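Local coordinates for protein multicopper oxidase (Arthrobacter sp. FB24, PDB 3GDC) that probably oxidises phenolic substrates with molecular oxygen, as a three-subunit, laccase-type multicopper oxidase whose trinuclear copper sites lie between subunits, at residues K265-A270 with M281-V286; S220-G225 with T243-Q248; V197-H202 with L258-P263; G10-A15 with P189-D194. All coordinates share one frame; numbering follows the deposited sequence.

Contact 1. Residues K265-A270 with M281-V286; sequences KFMFHA and MGFFEV. With CU (copper (II) ion), chain G.
Phe268 and Phe284 reach each other through their first torsions. Phe268 CG sits between the backbone N and the carbonyl carbon (chi1 72°), whereas Phe284 CG is anti to the carbonyl carbon (chi1 -76°). The two side chains then cross at about a right angle. Phe284 CE2 lies over one face of the Phe268 ring, near its rim, and Phe268 CD2 is 3.5 Å from Phe284 CD2. Gly282 N lies over the opposite face of that ring.

On the other side of the sheet, Lys265 runs over the Phe283 ring. Its CD makes a CH-pi contact, and NZ stands 4.5 Å from the Phe283 ring centroid, an off-centre cation-pi contact. Met267 CE touches Met281 CE at 3.6 Å and also Phe283 CE1.

Between these two layers of side chains the strands form an antiparallel ladder. Phe266 pairs with Phe284, and Phe268 with Gly282, through two backbone bonds each. His269 NE2 binds copper at 1.9 Å, and its ND1 donates to Ala270 O at 2.6 Å, so the ring is held at both nitrogens.

His224 of the same chain and His134 of the second subunit complete this copper site. Strand 218-223 flanks 264-269, strand 197-200 flanks 281-287, and helix 191-194 packs against Phe268, Met281 and Phe283.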
# COMPACT_ATOMS: atom_id res chain seq x y z
N LYS A 265 22.08 -14.92 -12.85
CA LYS A 265 21.93 -13.82 -11.89
C LYS A 265 20.63 -13.05 -12.11
O LYS A 265 20.36 -12.58 -13.22
CB LYS A 265 23.09 -12.84 -12.03
CG LYS A 265 24.29 -13.11 -11.16
CD LYS A 265 25.19 -11.89 -11.19
CE LYS A 265 26.41 -12.06 -10.32
NZ LYS A 265 27.10 -10.74 -10.15
N PHE A 266 19.84 -12.92 -11.05
CA PHE A 266 18.58 -12.19 -11.09
C PHE A 266 18.53 -11.15 -9.99
O PHE A 266 18.59 -11.48 -8.80
CB PHE A 266 17.41 -13.17 -10.99
CG PHE A 266 17.34 -14.13 -12.14
CD1 PHE A 266 16.66 -13.78 -13.30
CD2 PHE A 266 18.00 -15.36 -12.09
CE1 PHE A 266 16.59 -14.65 -14.39
CE2 PHE A 266 17.96 -16.24 -13.18
CZ PHE A 266 17.25 -15.89 -14.33
N MET A 267 18.47 -9.88 -10.39
CA MET A 267 18.45 -8.78 -9.43
C MET A 267 17.18 -8.81 -8.57
O MET A 267 16.11 -9.22 -9.03
CB MET A 267 18.58 -7.44 -10.15
CG MET A 267 18.90 -6.27 -9.24
SD MET A 267 19.13 -4.76 -10.21
CE MET A 267 20.82 -4.98 -10.73
N PHE A 268 17.32 -8.41 -7.31
CA PHE A 268 16.15 -8.13 -6.47
C PHE A 268 16.41 -6.83 -5.72
O PHE A 268 17.55 -6.55 -5.32
CB PHE A 268 15.78 -9.31 -5.56
CG PHE A 268 16.72 -9.55 -4.42
CD1 PHE A 268 16.36 -9.20 -3.11
CD2 PHE A 268 17.96 -10.15 -4.64
CE1 PHE A 268 17.25 -9.42 -2.04
CE2 PHE A 268 18.84 -10.38 -3.59
CZ PHE A 268 18.48 -10.02 -2.28
N HIS A 269 15.37 -6.02 -5.57
CA HIS A 269 15.53 -4.69 -4.97
C HIS A 269 14.19 -4.06 -4.67
O HIS A 269 13.15 -4.54 -5.13
CB HIS A 269 16.33 -3.78 -5.91
CG HIS A 269 15.73 -3.66 -7.28
ND1 HIS A 269 14.78 -2.73 -7.61
CD2 HIS A 269 15.96 -4.38 -8.41
CE1 HIS A 269 14.45 -2.87 -8.88
NE2 HIS A 269 15.14 -3.87 -9.38
N ALA A 270 14.20 -2.96 -3.93
CA ALA A 270 13.00 -2.14 -3.79
C ALA A 270 12.63 -1.60 -5.16
O ALA A 270 13.51 -1.20 -5.93
CB ALA A 270 13.27 -0.99 -2.84
N MET A 281 19.46 -3.29 -2.80
CA MET A 281 19.54 -4.07 -4.03
C MET A 281 20.55 -5.21 -3.89
O MET A 281 21.53 -5.09 -3.17
CB MET A 281 19.88 -3.18 -5.25
CG MET A 281 21.23 -2.52 -5.22
SD MET A 281 21.62 -1.58 -6.74
CE MET A 281 21.07 -2.67 -8.01
N GLY A 282 20.26 -6.31 -4.56
CA GLY A 282 21.16 -7.47 -4.59
C GLY A 282 20.84 -8.37 -5.77
O GLY A 282 20.06 -8.01 -6.65
N PHE A 283 21.47 -9.55 -5.78
CA PHE A 283 21.20 -10.58 -6.77
C PHE A 283 20.89 -11.91 -6.11
O PHE A 283 21.46 -12.23 -5.06
CB PHE A 283 22.43 -10.83 -7.64
CG PHE A 283 22.81 -9.68 -8.52
CD1 PHE A 283 22.09 -9.40 -9.68
CD2 PHE A 283 23.91 -8.89 -8.20
CE1 PHE A 283 22.45 -8.34 -10.51
CE2 PHE A 283 24.28 -7.83 -9.03
CZ PHE A 283 23.54 -7.55 -10.17
N PHE A 284 20.03 -12.68 -6.77
CA PHE A 284 20.02 -14.14 -6.60
C PHE A 284 20.95 -14.73 -7.64
O PHE A 284 20.99 -14.28 -8.79
CB PHE A 284 18.63 -14.72 -6.82
CG PHE A 284 17.69 -14.50 -5.68
CD1 PHE A 284 17.56 -15.45 -4.67
CD2 PHE A 284 16.93 -13.33 -5.61
CE1 PHE A 284 16.68 -15.23 -3.60
CE2 PHE A 284 16.05 -13.11 -4.54
CZ PHE A 284 15.93 -14.07 -3.55
N GLU A 285 21.72 -15.73 -7.22
CA GLU A 285 22.54 -16.52 -8.14
C GLU A 285 21.96 -17.93 -8.19
O GLU A 285 22.04 -18.68 -7.21
CB GLU A 285 24.00 -16.53 -7.68
CG GLU A 285 24.94 -17.32 -8.60
CD GLU A 285 25.19 -16.62 -9.92
OE1 GLU A 285 25.90 -15.59 -9.91
OE2 GLU A 285 24.70 -17.11 -10.97
N VAL A 286 21.35 -18.27 -9.32
CA VAL A 286 20.63 -19.53 -9.47
C VAL A 286 21.55 -20.53 -10.16
O VAL A 286 21.99 -20.30 -11.29
CB VAL A 286 19.33 -19.37 -10.29
CG1 VAL A 286 18.52 -20.67 -10.31
CG2 VAL A 286 18.48 -18.22 -9.75
CU CU G . 15.44 -3.93 -11.28

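Contact 2. Residues S220-G225 with T243-Q248. With CU (copper (II) ion), chain G.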
# COMPACT_ATOMS: atom_id res chain seq x y z
N SER A 220 9.12 -1.63 -0.77
CA SER A 220 8.68 -2.63 -1.73
C SER A 220 9.79 -3.64 -2.02
O SER A 220 10.92 -3.51 -1.53
CB SER A 220 8.14 -1.98 -3.01
OG SER A 220 9.16 -1.28 -3.69
N PHE A 221 9.43 -4.65 -2.80
CA PHE A 221 10.30 -5.78 -3.11
C PHE A 221 9.97 -6.26 -4.50
O PHE A 221 8.82 -6.59 -4.78
CB PHE A 221 10.05 -6.93 -2.11
CG PHE A 221 10.88 -8.17 -2.37
CD1 PHE A 221 12.00 -8.44 -1.60
CD2 PHE A 221 10.50 -9.08 -3.36
CE1 PHE A 221 12.77 -9.60 -1.83
CE2 PHE A 221 11.26 -10.23 -3.60
CZ PHE A 221 12.39 -10.49 -2.83
N HIS A 222 10.98 -6.34 -5.35
CA HIS A 222 10.80 -6.84 -6.71
C HIS A 222 11.93 -7.79 -7.06
O HIS A 222 13.07 -7.52 -6.72
CB HIS A 222 10.77 -5.67 -7.72
CG HIS A 222 10.80 -6.12 -9.15
ND1 HIS A 222 9.83 -6.92 -9.70
CD2 HIS A 222 11.69 -5.88 -10.14
CE1 HIS A 222 10.11 -7.15 -10.97
NE2 HIS A 222 11.24 -6.53 -11.26
N ILE A 223 11.60 -8.88 -7.75
CA ILE A 223 12.60 -9.82 -8.25
C ILE A 223 12.56 -9.87 -9.79
O ILE A 223 11.49 -10.04 -10.38
CB ILE A 223 12.38 -11.24 -7.64
CG1 ILE A 223 13.34 -12.26 -8.25
CG2 ILE A 223 10.93 -11.71 -7.81
CD1 ILE A 223 14.73 -12.14 -7.77
N HIS A 224 13.72 -9.72 -10.41
CA HIS A 224 13.83 -9.81 -11.88
C HIS A 224 13.58 -11.21 -12.39
O HIS A 224 14.08 -12.19 -11.83
CB HIS A 224 15.24 -9.40 -12.32
CG HIS A 224 15.50 -7.93 -12.28
ND1 HIS A 224 16.38 -7.32 -13.15
CD2 HIS A 224 15.00 -6.95 -11.49
CE1 HIS A 224 16.42 -6.02 -12.88
NE2 HIS A 224 15.59 -5.77 -11.89
N GLY A 225 12.83 -11.29 -13.49
CA GLY A 225 12.63 -12.53 -14.25
C GLY A 225 11.82 -13.62 -13.57
O GLY A 225 11.77 -14.75 -14.05
N THR A 243 2.76 -12.60 -8.13
CA THR A 243 3.29 -11.33 -8.64
C THR A 243 4.82 -11.27 -8.60
O THR A 243 5.46 -12.19 -8.10
CB THR A 243 2.66 -10.13 -7.88
OG1 THR A 243 3.00 -8.91 -8.56
CG2 THR A 243 3.12 -10.09 -6.43
N ASP A 244 5.39 -10.18 -9.12
CA ASP A 244 6.83 -9.98 -9.02
C ASP A 244 7.23 -8.77 -8.17
O ASP A 244 8.41 -8.54 -7.97
CB ASP A 244 7.47 -9.88 -10.42
CG ASP A 244 6.86 -8.75 -11.26
OD1 ASP A 244 6.30 -7.80 -10.69
OD2 ASP A 244 6.96 -8.82 -12.50
N THR A 245 6.23 -8.02 -7.70
CA THR A 245 6.45 -6.81 -6.91
C THR A 245 5.41 -6.74 -5.79
O THR A 245 4.22 -6.88 -6.06
CB THR A 245 6.32 -5.54 -7.77
OG1 THR A 245 7.24 -5.60 -8.87
CG2 THR A 245 6.63 -4.28 -6.96
N ILE A 246 5.86 -6.53 -4.56
CA ILE A 246 4.92 -6.32 -3.45
C ILE A 246 5.34 -5.15 -2.58
O ILE A 246 6.52 -4.79 -2.54
CB ILE A 246 4.73 -7.59 -2.57
CG1 ILE A 246 6.06 -8.14 -2.05
CG2 ILE A 246 3.94 -8.65 -3.29
CD1 ILE A 246 6.30 -7.78 -0.61
N SER A 247 4.37 -4.57 -1.88
CA SER A 247 4.65 -3.43 -0.99
C SER A 247 4.29 -3.75 0.46
O SER A 247 3.40 -4.59 0.72
CB SER A 247 3.90 -2.19 -1.46
OG SER A 247 2.49 -2.38 -1.35
N GLN A 248 4.98 -3.09 1.38
CA GLN A 248 4.76 -3.24 2.81
C GLN A 248 5.00 -1.91 3.50
O GLN A 248 6.04 -1.29 3.30
CB GLN A 248 5.74 -4.27 3.38
CG GLN A 248 5.57 -5.70 2.84
CD GLN A 248 6.60 -6.66 3.42
OE1 GLN A 248 7.61 -6.24 3.98
NE2 GLN A 248 6.35 -7.96 3.28
CU CU G . 15.44 -3.93 -11.28
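Asp244 O takes two hydrogen bonds from the opposite strand. His222 ND1 donates at 2.8 Å from above the carbonyl plane, with a bent N-H...O angle of 145°. Ile223 N donates at 3.2 Å and lies almost in line with the C=O bond. The His222 ring is thus held by its ND1 side.

The Asp244 side chain lies alongside His222 and points the same way. The carboxylate stands nearly perpendicular to the imidazole, at 87°, and Asp244 CG is 3.6 Å from His222 CE1. Thr245 OG1 donates to Asp244 OD1 at 3.0 Å, meeting it from above the carboxylate plane. OD1 also forms a salt bridge with Arg253 of the second subunit.

The two segments are antiparallel neighbours in a five-stranded sheet of the cupredoxin-like fold, with 245-249 as the outermost strand within the chain. Phe221 and Ile246 are the hydrogen-bonded pair, and Ile246 N donates to Phe221 O at 3.0 Å. Their side chains share the face that packs on Leu209, and Phe221 CB meets Ile246 CD1 at 4.1 Å.

His222 and Thr245 lie on the other face. From there His222 NE2 binds a copper ion together with His91 of the second subunit. Past the strand end, His224 NE2 binds a different copper at 1.9 Å. His224 ND1 is hydrogen-bonded to Asp101 of the second subunit.

Contact 3. Residues V197-H202 with L258-P263; sequences VKVKQH and LRFPYP
The backbones of Gln201-His202 and Arg259-Phe260 meet where the chain turns beyond strand 197-200, and the touching parts run 108° apart. His202 N donates to Phe260 O at 2.8 Å, somewhat tilted from the carbonyl plane. His202 has positive phi (78°). Its carbonyl faces Arg259, whose NH1 donates to His202 O at 2.9 Å. That oxygen lies in the guanidinium plane, and NH1 lies in the plane of the His202 carbonyl. The Arg259 chain is extended from CG to NE, and its CG and CD also run past His202 O.

Gln201 has CG anti to the backbone N (chi1 -169°) and is extended beyond it, in the direction of Pro261 and Pro263. Gln201 NE2 donates to Pro261 O at 2.8 Å. The acceptor lies in the amide plane, but NE2 approaches from above the carbonyl plane. Gln201 and Pro263 lie side by side, with Pro263 CD 3.6 Å from Gln201 NE2. The His202 ring reaches Pro261 O through CE1.

Further inside, Val199 CG2 sits over a face of the Phe260 ring, 4.1 Å from its centroid. The ring also meets Phe284 and packs on Val286. A water joins the two backbones, donating to Lys200 O and accepting from Phe260 N.

The chemistry therefore changes with depth. Val199 and Phe260 make an apolar contact inside, while the three direct hydrogen bonds all end on backbone carbonyls. The connection from strand 253-258 to strand 264-269 is tied to the turn after edge strand 197-200 by its carbonyls at Phe260 and Pro261 and by the Arg259 side chain.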
# COMPACT_ATOMS: atom_id res chain seq x y z
N VAL A 197 22.58 -14.11 -3.26
CA VAL A 197 21.87 -15.19 -2.58
C VAL A 197 21.89 -16.45 -3.44
O VAL A 197 21.30 -16.48 -4.52
CB VAL A 197 20.41 -14.80 -2.29
CG1 VAL A 197 19.70 -15.90 -1.51
CG2 VAL A 197 20.35 -13.48 -1.53
N LYS A 198 22.56 -17.50 -2.97
CA LYS A 198 22.69 -18.74 -3.75
C LYS A 198 21.48 -19.66 -3.58
O LYS A 198 21.17 -20.10 -2.46
CB LYS A 198 23.99 -19.47 -3.42
CG LYS A 198 25.25 -18.68 -3.76
CD LYS A 198 26.53 -19.50 -3.49
CE LYS A 198 27.76 -18.74 -3.97
NZ LYS A 198 29.02 -19.55 -3.85
N VAL A 199 20.80 -19.95 -4.69
CA VAL A 199 19.64 -20.86 -4.71
C VAL A 199 19.78 -21.86 -5.87
O VAL A 199 20.59 -21.66 -6.77
CB VAL A 199 18.29 -20.10 -4.84
CG1 VAL A 199 18.04 -19.16 -3.63
CG2 VAL A 199 18.22 -19.33 -6.17
N LYS A 200 18.98 -22.92 -5.85
CA LYS A 200 19.05 -23.95 -6.88
C LYS A 200 17.86 -23.87 -7.84
O LYS A 200 16.73 -23.70 -7.41
CB LYS A 200 19.12 -25.34 -6.24
CG LYS A 200 20.41 -25.62 -5.49
CD LYS A 200 20.29 -26.85 -4.62
CE LYS A 200 21.31 -26.79 -3.48
NZ LYS A 200 21.22 -27.98 -2.59
N GLN A 201 18.13 -24.01 -9.14
CA GLN A 201 17.08 -24.04 -10.16
C GLN A 201 15.98 -25.03 -9.78
O GLN A 201 16.27 -26.16 -9.36
CB GLN A 201 17.69 -24.40 -11.52
CG GLN A 201 16.79 -24.22 -12.72
CD GLN A 201 17.44 -24.69 -14.02
OE1 GLN A 201 18.55 -25.26 -14.01
NE2 GLN A 201 16.76 -24.47 -15.14
N HIS A 202 14.73 -24.58 -9.90
CA HIS A 202 13.52 -25.40 -9.71
C HIS A 202 13.13 -25.66 -8.25
O HIS A 202 12.01 -26.11 -7.98
CB HIS A 202 13.58 -26.74 -10.49
CG HIS A 202 13.81 -26.58 -11.96
ND1 HIS A 202 12.98 -25.84 -12.77
CD2 HIS A 202 14.78 -27.08 -12.77
CE1 HIS A 202 13.44 -25.88 -14.01
NE2 HIS A 202 14.53 -26.62 -14.04
N LEU A 258 8.70 -19.12 -4.28
CA LEU A 258 8.95 -19.29 -5.70
C LEU A 258 9.92 -20.42 -6.04
O LEU A 258 10.62 -20.93 -5.18
CB LEU A 258 9.42 -17.97 -6.32
CG LEU A 258 10.82 -17.44 -6.00
CD1 LEU A 258 11.11 -16.33 -7.00
CD2 LEU A 258 10.91 -16.90 -4.59
N ARG A 259 9.93 -20.80 -7.32
CA ARG A 259 10.93 -21.70 -7.88
C ARG A 259 11.54 -20.98 -9.07
O ARG A 259 10.81 -20.54 -9.96
CB ARG A 259 10.30 -23.02 -8.35
CG ARG A 259 9.50 -23.74 -7.29
CD ARG A 259 8.80 -24.97 -7.87
NE ARG A 259 8.09 -25.73 -6.83
CZ ARG A 259 8.62 -26.73 -6.13
NH1 ARG A 259 9.87 -27.12 -6.34
NH2 ARG A 259 7.89 -27.36 -5.21
N PHE A 260 12.87 -20.84 -9.08
CA PHE A 260 13.56 -20.14 -10.18
C PHE A 260 13.72 -21.09 -11.36
O PHE A 260 14.41 -22.10 -11.24
CB PHE A 260 14.94 -19.67 -9.72
CG PHE A 260 14.91 -18.54 -8.73
CD1 PHE A 260 15.08 -17.22 -9.16
CD2 PHE A 260 14.75 -18.78 -7.37
CE1 PHE A 260 15.08 -16.16 -8.25
CE2 PHE A 260 14.74 -17.72 -6.45
CZ PHE A 260 14.91 -16.42 -6.89
N PRO A 261 13.07 -20.78 -12.50
CA PRO A 261 13.08 -21.72 -13.64
C PRO A 261 14.39 -21.74 -14.43
O PRO A 261 14.63 -22.72 -15.15
CB PRO A 261 11.94 -21.20 -14.53
CG PRO A 261 11.90 -19.74 -14.24
CD PRO A 261 12.25 -19.59 -12.78
N TYR A 262 15.21 -20.70 -14.30
CA TYR A 262 16.42 -20.56 -15.12
C TYR A 262 17.66 -20.22 -14.30
O TYR A 262 17.57 -19.44 -13.35
CB TYR A 262 16.21 -19.49 -16.21
CG TYR A 262 15.12 -19.83 -17.20
CD1 TYR A 262 15.26 -20.93 -18.05
CD2 TYR A 262 13.96 -19.06 -17.30
CE1 TYR A 262 14.28 -21.27 -18.96
CE2 TYR A 262 12.95 -19.39 -18.22
CZ TYR A 262 13.12 -20.50 -19.04
OH TYR A 262 12.16 -20.87 -19.96
N PRO A 263 18.83 -20.79 -14.65
CA PRO A 263 20.06 -20.47 -13.93
C PRO A 263 20.53 -19.06 -14.26
O PRO A 263 20.08 -18.49 -15.26
CB PRO A 263 21.05 -21.52 -14.45
CG PRO A 263 20.56 -21.83 -15.82
CD PRO A 263 19.07 -21.75 -15.75
O HOH W 1 14.40 -22.18 -7.14

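Contact 4. Residues G10-A15 with P189-D194; sequences GIDPTA and PFHFMD
Thr14 OG1 and His191 NE2 are 2.6 Å apart, a short hydrogen bond in which either could be the donor. With CG anti to the backbone N (chi1 171°), His191 extends toward Pro13 and Thr14. Thr14 OG1 lies at the edge of the imidazole, in its plane, and the two side chains cross at about a right angle. Pro13 covers one face of the same ring. Its CD stands over the ring centre, 3.8 Å from the centroid in a CH-pi contact, and its CB is 3.5 Å from His191 CD2. The imidazole is thus gripped at both an edge and a face.

Phe192 comes next. Its CZ meets Pro13 CB at 3.8 Å, and Pro13 O lies at the edge of the ring. Phe192 also takes His191 CD2 over the centre of one face.

The contact joins the start of two helices, 13-18 near the N terminus and the short helix 191-194. Asp12 is the N-cap of the first. Its OD1 accepts weak bonds from Ala15 N at 3.3 Å and from Thr14 N, a capping arrangement that helps place Pro13 and Thr14. Phe190 occupies the N-cap position of the second, and Met193 N donates to Phe190 O at 3.0 Å.

Farther out, the His191 ring also meets that of Phe195, and Pro13 packs on Asn186 and Leu188. Phe192 rests on Val185 and Leu17, and its backbone is hydrogen-bonded to Phe283 of strand 281-287.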
# COMPACT_ATOMS: atom_id res chain seq x y z
N GLY A 10 30.67 -5.83 11.18
CA GLY A 10 30.11 -6.28 12.45
C GLY A 10 28.75 -6.94 12.29
O GLY A 10 28.12 -7.31 13.28
N ILE A 11 28.30 -7.07 11.03
CA ILE A 11 27.05 -7.77 10.67
C ILE A 11 27.34 -8.67 9.46
O ILE A 11 28.03 -8.24 8.53
CB ILE A 11 25.92 -6.77 10.25
CG1 ILE A 11 25.60 -5.76 11.36
CG2 ILE A 11 24.64 -7.51 9.83
CD1 ILE A 11 24.75 -4.57 10.88
N ASP A 12 26.83 -9.91 9.48
CA ASP A 12 26.91 -10.81 8.32
C ASP A 12 25.51 -11.09 7.78
O ASP A 12 24.84 -12.02 8.25
CB ASP A 12 27.62 -12.12 8.67
CG ASP A 12 27.88 -13.02 7.45
OD1 ASP A 12 27.34 -12.78 6.35
OD2 ASP A 12 28.64 -14.00 7.60
N PRO A 13 25.06 -10.29 6.81
CA PRO A 13 23.71 -10.46 6.25
C PRO A 13 23.45 -11.84 5.65
O PRO A 13 22.31 -12.34 5.71
CB PRO A 13 23.63 -9.37 5.18
CG PRO A 13 24.63 -8.31 5.66
CD PRO A 13 25.76 -9.15 6.20
N THR A 14 24.48 -12.45 5.05
CA THR A 14 24.34 -13.79 4.48
C THR A 14 24.02 -14.82 5.55
O THR A 14 23.15 -15.67 5.36
CB THR A 14 25.61 -14.21 3.67
OG1 THR A 14 25.72 -13.36 2.53
CG2 THR A 14 25.50 -15.65 3.17
N ALA A 15 24.73 -14.74 6.68
CA ALA A 15 24.47 -15.62 7.81
C ALA A 15 23.06 -15.39 8.35
O ALA A 15 22.30 -16.35 8.59
CB ALA A 15 25.51 -15.40 8.89
N PRO A 189 23.98 -2.26 3.38
CA PRO A 189 23.73 -1.76 2.03
C PRO A 189 24.57 -2.50 0.98
O PRO A 189 25.79 -2.67 1.18
CB PRO A 189 24.16 -0.30 2.13
CG PRO A 189 23.83 0.05 3.54
CD PRO A 189 24.20 -1.16 4.33
N PHE A 190 23.91 -2.96 -0.07
CA PHE A 190 24.55 -3.62 -1.24
C PHE A 190 25.28 -4.94 -0.98
O PHE A 190 25.96 -5.45 -1.88
CB PHE A 190 25.52 -2.67 -1.96
CG PHE A 190 24.91 -1.36 -2.40
CD1 PHE A 190 23.96 -1.32 -3.41
CD2 PHE A 190 25.35 -0.17 -1.84
CE1 PHE A 190 23.41 -0.10 -3.83
CE2 PHE A 190 24.81 1.06 -2.26
CZ PHE A 190 23.85 1.09 -3.25
N HIS A 191 25.14 -5.52 0.21
CA HIS A 191 25.82 -6.79 0.51
C HIS A 191 25.54 -7.88 -0.52
O HIS A 191 26.47 -8.60 -0.95
CB HIS A 191 25.49 -7.27 1.93
CG HIS A 191 25.99 -8.65 2.23
ND1 HIS A 191 27.27 -8.90 2.67
CD2 HIS A 191 25.38 -9.86 2.16
CE1 HIS A 191 27.43 -10.21 2.85
NE2 HIS A 191 26.29 -10.81 2.55
N PHE A 192 24.28 -8.02 -0.93
CA PHE A 192 23.88 -9.10 -1.83
C PHE A 192 24.19 -8.80 -3.31
O PHE A 192 23.93 -9.62 -4.19
CB PHE A 192 22.42 -9.52 -1.60
CG PHE A 192 22.18 -10.08 -0.22
CD1 PHE A 192 22.65 -11.35 0.13
CD2 PHE A 192 21.51 -9.31 0.74
CE1 PHE A 192 22.44 -11.87 1.41
CE2 PHE A 192 21.29 -9.83 2.04
CZ PHE A 192 21.76 -11.11 2.37
N MET A 193 24.76 -7.62 -3.56
CA MET A 193 25.37 -7.34 -4.87
C MET A 193 26.69 -8.08 -4.95
O MET A 193 27.02 -8.68 -5.98
CB MET A 193 25.61 -5.84 -5.07
CG MET A 193 24.36 -4.97 -5.13
SD MET A 193 23.35 -5.27 -6.59
CE MET A 193 24.37 -4.51 -7.87
N ASP A 194 27.45 -8.03 -3.86
CA ASP A 194 28.78 -8.64 -3.79
C ASP A 194 28.74 -10.11 -3.45
O ASP A 194 29.63 -10.88 -3.85
CB ASP A 194 29.66 -7.90 -2.78
CG ASP A 194 29.98 -6.50 -3.23
OD1 ASP A 194 30.04 -6.27 -4.46
OD2 ASP A 194 30.18 -5.63 -2.36

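From the N terminus, contact 4 closes first and spans the longest loop, bringing the helix at 13-18 back to helix 191-194. Strand 197-200 follows directly and opens contact 3, which closes at 258-263. Contact 2 opens and closes within that loop, pairing strand 218-223 with 245-249. Contact 1 comes last, a short closure between strands 264-269 and 281-287. No loops cross. Contacts 1 and 2 and strand 197-200 of contact 3 share one sheet: Met267 O meets His224 N, His269 O meets His222 N, and Val197 pairs with Phe283 and Glu285. Contact 4 joins this sheet through Phe192 O and Phe283 N. Contacts 1 and 2 share a copper and, like contact 3, touch the second subunit.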